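Local coordinates for protein oxidoreductase, Gfo/Idh/MocA family (Vibrio cholerae, PDB 1XEA) that probably works as a nucleotide-dependent oxidoreductase of the Gfo/Idh/MocA family, with an NAD-binding Rossmann domain joined to a large mixed beta sheet, at residues S99-E102 with C103-Y107; L236-S239 with F240-K244. All coordinates share one frame; numbering follows the deposited sequence.

Contact 1: S99-E102 with C103-Y107; sequences SAQE and CENLY
Glu104 OE1 lies over one face of the Gln101 amide, while Asn105 ND2 comes in from the side, close to the level of that amide and beside its NE2. Gln101 O in turn sits beneath a face of the Asn105 amide, 3.1 Å from ND2 but at an angle too poor for a hydrogen bond. The Gln101 and Asn105 side chains, one turn apart on the outer side of the helix, cross at a slant, their amide planes 36° apart. Gln101 NE2 and Asn105 ND2 approach to 3.5 Å, and as both are donors they do not bond. Gln101 stands with CG anti to its own N (chi1 -178°) and then bends at chi2, turning the NE2 end to Asn105. The Glu104 side chain crosses Gln101 at about a right angle; its CG rests against Ala100 O, and its OE2 is bound by Gln297 of helix 286-311.

Beneath these groups run the helix bonds. Glu104 N gives to Ala100 O at 2.7 Å, and Asn105 and Leu106 repeat the i to i+4 pattern with Gln101 O and Glu102 O, while Cys103 N reaches Ser99 O only weakly. Ser99 is the N-cap: its OG accepts a weak bond from Glu102 N at 3.3 Å and donates to Glu102 OE2 at 3.2 Å, on the anti lone pair. The other carboxylate oxygen, OE1, is held by Ser77. Cys103 packs against His296 and Leu106 against helix 76-85 and Leu117. This is the serine-capped start of the helix in a beta-alpha-beta crossover, linking strands 90-93 and 117-120 of the Rossmann domain.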
loop_
_atom_site.group_PDB
_atom_site.type_symbol
_atom_site.label_atom_id
_atom_site.label_comp_id
_atom_site.label_asym_id
_atom_site.label_seq_id
_atom_site.Cartn_x
_atom_site.Cartn_y
_atom_site.Cartn_z
ATOM N N SER A 99 19.456 2.419 35.947
ATOM C CA SER A 99 20.897 2.282 35.790
ATOM C C SER A 99 21.284 0.826 35.642
ATOM O O SER A 99 20.535 -0.065 36.038
ATOM C CB SER A 99 21.627 2.882 36.991
ATOM O OG SER A 99 21.391 2.124 38.163
ATOM N N ALA A 100 22.457 0.589 35.064
ATOM C CA ALA A 100 22.943 -0.769 34.866
ATOM C C ALA A 100 23.390 -1.341 36.199
ATOM O O ALA A 100 23.244 -2.537 36.455
ATOM C CB ALA A 100 24.100 -0.778 33.879
ATOM N N GLN A 101 23.929 -0.473 37.048
ATOM C CA GLN A 101 24.395 -0.880 38.365
ATOM C C GLN A 101 23.269 -1.591 39.113
ATOM O O GLN A 101 23.437 -2.721 39.574
ATOM C CB GLN A 101 24.866 0.348 39.158
ATOM C CG GLN A 101 25.421 0.029 40.549
ATOM C CD GLN A 101 26.637 -0.891 40.506
ATOM O OE1 GLN A 101 27.718 -0.496 40.060
ATOM N NE2 GLN A 101 26.461 -2.128 40.967
ATOM N N GLU A 102 22.120 -0.927 39.225
ATOM C CA GLU A 102 20.963 -1.499 39.906
ATOM C C GLU A 102 20.586 -2.819 39.258
ATOM O O GLU A 102 20.273 -3.793 39.943
ATOM C CB GLU A 102 19.774 -0.539 39.836
ATOM C CG GLU A 102 20.055 0.818 40.449
ATOM C CD GLU A 102 18.817 1.687 40.580
ATOM O OE1 GLU A 102 17.927 1.349 41.390
ATOM O OE2 GLU A 102 18.735 2.714 39.869
ATOM N N CYS A 103 20.615 -2.839 37.931
ATOM C CA CYS A 103 20.288 -4.042 37.181
ATOM C C CYS A 103 21.214 -5.159 37.604
ATOM O O CYS A 103 20.767 -6.249 37.950
ATOM C CB CYS A 103 20.435 -3.794 35.676
ATOM S SG CYS A 103 19.077 -2.827 34.933
ATOM N N GLU A 104 22.513 -4.886 37.575
ATOM C CA GLU A 104 23.482 -5.896 37.964
ATOM C C GLU A 104 23.211 -6.362 39.393
ATOM O O GLU A 104 23.232 -7.564 39.666
ATOM C CB GLU A 104 24.896 -5.335 37.816
ATOM C CG GLU A 104 25.192 -4.850 36.402
ATOM C CD GLU A 104 26.530 -4.145 36.305
ATOM O OE1 GLU A 104 26.779 -3.239 37.132
ATOM O OE2 GLU A 104 27.330 -4.480 35.402
ATOM N N ASN A 105 22.934 -5.418 40.296
ATOM C CA ASN A 105 22.641 -5.756 41.697
ATOM C C ASN A 105 21.457 -6.731 41.776
ATOM O O ASN A 105 21.588 -7.846 42.281
ATOM C CB ASN A 105 22.307 -4.497 42.517
ATOM C CG ASN A 105 23.535 -3.640 42.818
ATOM O OD1 ASN A 105 24.573 -4.149 43.252
ATOM N ND2 ASN A 105 23.412 -2.332 42.605
ATOM N N LEU A 106 20.304 -6.292 41.276
ATOM C CA LEU A 106 19.099 -7.107 41.283
ATOM C C LEU A 106 19.309 -8.523 40.731
ATOM O O LEU A 106 18.755 -9.493 41.265
ATOM C CB LEU A 106 17.979 -6.397 40.516
ATOM C CG LEU A 106 17.409 -5.174 41.232
ATOM C CD1 LEU A 106 16.539 -4.361 40.293
ATOM C CD2 LEU A 106 16.617 -5.634 42.444
ATOM N N TYR A 107 20.095 -8.664 39.668
ATOM C CA TYR A 107 20.322 -10.001 39.133
ATOM C C TYR A 107 21.280 -10.790 39.989
ATOM O O TYR A 107 21.108 -11.997 40.164
ATOM C CB TYR A 107 20.822 -9.967 37.686
ATOM C CG TYR A 107 19.686 -10.060 36.704
ATOM C CD1 TYR A 107 19.329 -8.964 35.922
ATOM C CD2 TYR A 107 18.905 -11.215 36.622
ATOM C CE1 TYR A 107 18.220 -9.004 35.091
ATOM C CE2 TYR A 107 17.789 -11.269 35.794
ATOM C CZ TYR A 107 17.452 -10.154 35.033
ATOM O OH TYR A 107 16.325 -10.168 34.245
#

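Contact 2: L236-S239 with F240-K244; sequences LFDS and FTQGK
Phe237 packs its ring against the backbone of the returning strand, with CD2 3.6 Å from Gly243 CA. Gln242 O sits at the ring's edge, in its plane, 3.7 Å from CD2 of Phe237. Since Gly243 carries no side chain, the ring can come right down onto the main chain. With CG anti to the carbonyl carbon, the Phe237 ring leans across to Gly243; on this buried side of the sheet it also meets Tyr129, Leu133 and Val254.

Next to it, Leu236 and Lys244 form an antiparallel hydrogen-bonded pair. Leu236 N gives to Lys244 O at 3.0 Å, and Lys244 N returns a bond to Leu236 O at 3.1 Å, arriving 42° out of the carbonyl plane. Strands 233-237 and 242-247 thus make a beta hairpin within the mixed sheet, 238-241 being the connection between them. Approaching that turn the pairing slackens: Asp238 N reaches Gln242 O by only a weak, bent bond of 3.5 Å.

Ser239 holds the connection as an ST turn. Its OG, set between the backbone N and the carbonyl carbon (chi1 75°), accepts two backbone N-H groups, Thr241 N at 3.1 Å and Gln242 N at 3.2 Å, while Ser239 O is bound by Tyr129 OH. The Phe240 side chain leaves the hairpin and packs on Arg123, Ile126 and Lys266.

The face away from Phe237, where Leu236 and Lys244 lie, is looser and more polar. The Asp238 carboxylate and the Gln242 amide cross with their planes 52° apart, Asp238 OD2 and Gln242 NE2 staying 3.8 Å from each other. Gln242 also packs on Gln242 of a neighbouring subunit, and Lys244, its CG against Leu236 O, extends NZ to a long, weak ion pair with Glu251.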
loop_
_atom_site.group_PDB
_atom_site.type_symbol
_atom_site.label_atom_id
_atom_site.label_comp_id
_atom_site.label_asym_id
_atom_site.label_seq_id
_atom_site.Cartn_x
_atom_site.Cartn_y
_atom_site.Cartn_z
ATOM N N LEU A 236 9.594 -6.668 5.675
ATOM C CA LEU A 236 9.448 -5.302 6.156
ATOM C C LEU A 236 8.069 -5.173 6.763
ATOM O O LEU A 236 7.072 -5.135 6.047
ATOM C CB LEU A 236 9.585 -4.296 5.017
ATOM C CG LEU A 236 9.890 -2.829 5.367
ATOM C CD1 LEU A 236 9.521 -1.986 4.160
ATOM C CD2 LEU A 236 9.127 -2.361 6.577
ATOM N N PHE A 237 8.010 -5.106 8.087
ATOM C CA PHE A 237 6.733 -4.976 8.769
ATOM C C PHE A 237 6.467 -3.520 9.133
ATOM O O PHE A 237 7.285 -2.888 9.803
ATOM C CB PHE A 237 6.717 -5.828 10.031
ATOM C CG PHE A 237 6.932 -7.285 9.779
ATOM C CD1 PHE A 237 8.195 -7.847 9.901
ATOM C CD2 PHE A 237 5.861 -8.108 9.455
ATOM C CE1 PHE A 237 8.389 -9.223 9.717
ATOM C CE2 PHE A 237 6.038 -9.486 9.267
ATOM C CZ PHE A 237 7.303 -10.041 9.398
ATOM N N ASP A 238 5.328 -2.995 8.687
ATOM C CA ASP A 238 4.941 -1.608 8.967
ATOM C C ASP A 238 4.086 -1.518 10.234
ATOM O O ASP A 238 3.649 -0.436 10.632
ATOM C CB ASP A 238 4.171 -1.026 7.772
ATOM C CG ASP A 238 3.111 -1.973 7.256
ATOM O OD1 ASP A 238 3.464 -3.064 6.756
ATOM O OD2 ASP A 238 1.916 -1.648 7.356
ATOM N N SER A 239 3.840 -2.666 10.854
ATOM C CA SER A 239 3.066 -2.726 12.082
ATOM C C SER A 239 3.231 -4.127 12.671
ATOM O O SER A 239 4.065 -4.910 12.211
ATOM C CB SER A 239 1.582 -2.453 11.814
ATOM O OG SER A 239 0.938 -3.559 11.219
ATOM N N PHE A 240 2.438 -4.444 13.686
ATOM C CA PHE A 240 2.510 -5.751 14.288
ATOM C C PHE A 240 1.545 -6.720 13.612
ATOM O O PHE A 240 1.563 -7.904 13.906
ATOM C CB PHE A 240 2.207 -5.656 15.788
ATOM C CG PHE A 240 3.202 -4.838 16.555
ATOM C CD1 PHE A 240 2.794 -3.709 17.259
ATOM C CD2 PHE A 240 4.565 -5.161 16.526
ATOM C CE1 PHE A 240 3.730 -2.912 17.919
ATOM C CE2 PHE A 240 5.514 -4.367 17.186
ATOM C CZ PHE A 240 5.098 -3.235 17.882
ATOM N N THR A 241 0.724 -6.245 12.682
ATOM C CA THR A 241 -0.242 -7.143 12.053
ATOM C C THR A 241 -0.008 -7.378 10.578
ATOM O O THR A 241 -0.428 -8.393 10.034
ATOM C CB THR A 241 -1.680 -6.614 12.226
ATOM O OG1 THR A 241 -1.883 -5.479 11.373
ATOM C CG2 THR A 241 -1.910 -6.209 13.658
ATOM N N GLN A 242 0.658 -6.430 9.937
ATOM C CA GLN A 242 0.930 -6.516 8.518
ATOM C C GLN A 242 2.392 -6.362 8.170
ATOM O O GLN A 242 3.151 -5.678 8.871
ATOM C CB GLN A 242 0.160 -5.432 7.797
ATOM C CG GLN A 242 -1.247 -5.803 7.479
ATOM C CD GLN A 242 -1.905 -4.736 6.644
ATOM O OE1 GLN A 242 -2.954 -4.972 6.016
ATOM N NE2 GLN A 242 -1.295 -3.537 6.629
ATOM N N GLY A 243 2.768 -6.986 7.058
ATOM C CA GLY A 243 4.130 -6.896 6.586
ATOM C C GLY A 243 4.241 -7.444 5.185
ATOM O O GLY A 243 3.342 -8.131 4.701
ATOM N N LYS A 244 5.340 -7.134 4.518
ATOM C CA LYS A 244 5.527 -7.659 3.190
ATOM C C LYS A 244 6.803 -8.483 3.142
ATOM O O LYS A 244 7.773 -8.180 3.830
ATOM C CB LYS A 244 5.539 -6.533 2.151
ATOM C CG LYS A 244 6.227 -5.266 2.590
ATOM C CD LYS A 244 6.123 -4.156 1.541
ATOM C CE LYS A 244 4.713 -3.589 1.424
ATOM N NZ LYS A 244 4.694 -2.232 0.775
#

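Overall arrangement
The two contacts lie on opposite sides of the chain's centre, about 34 Å apart between centres and about 21 Å at their nearest atoms, and no element is common to both. Contact 1 stays within one helix of the Rossmann domain; contact 2 joins two strands of the mixed sheet. Each is partly buried, contact 1 having exposed amides on its outer side and contact 2 having no fully exposed residue. In both a serine hydroxyl accepts backbone N-H groups, one weak bond at a helix start, two at a hairpin turn. A ring against glycine belongs to contact 2 alone, as does packing on another subunit.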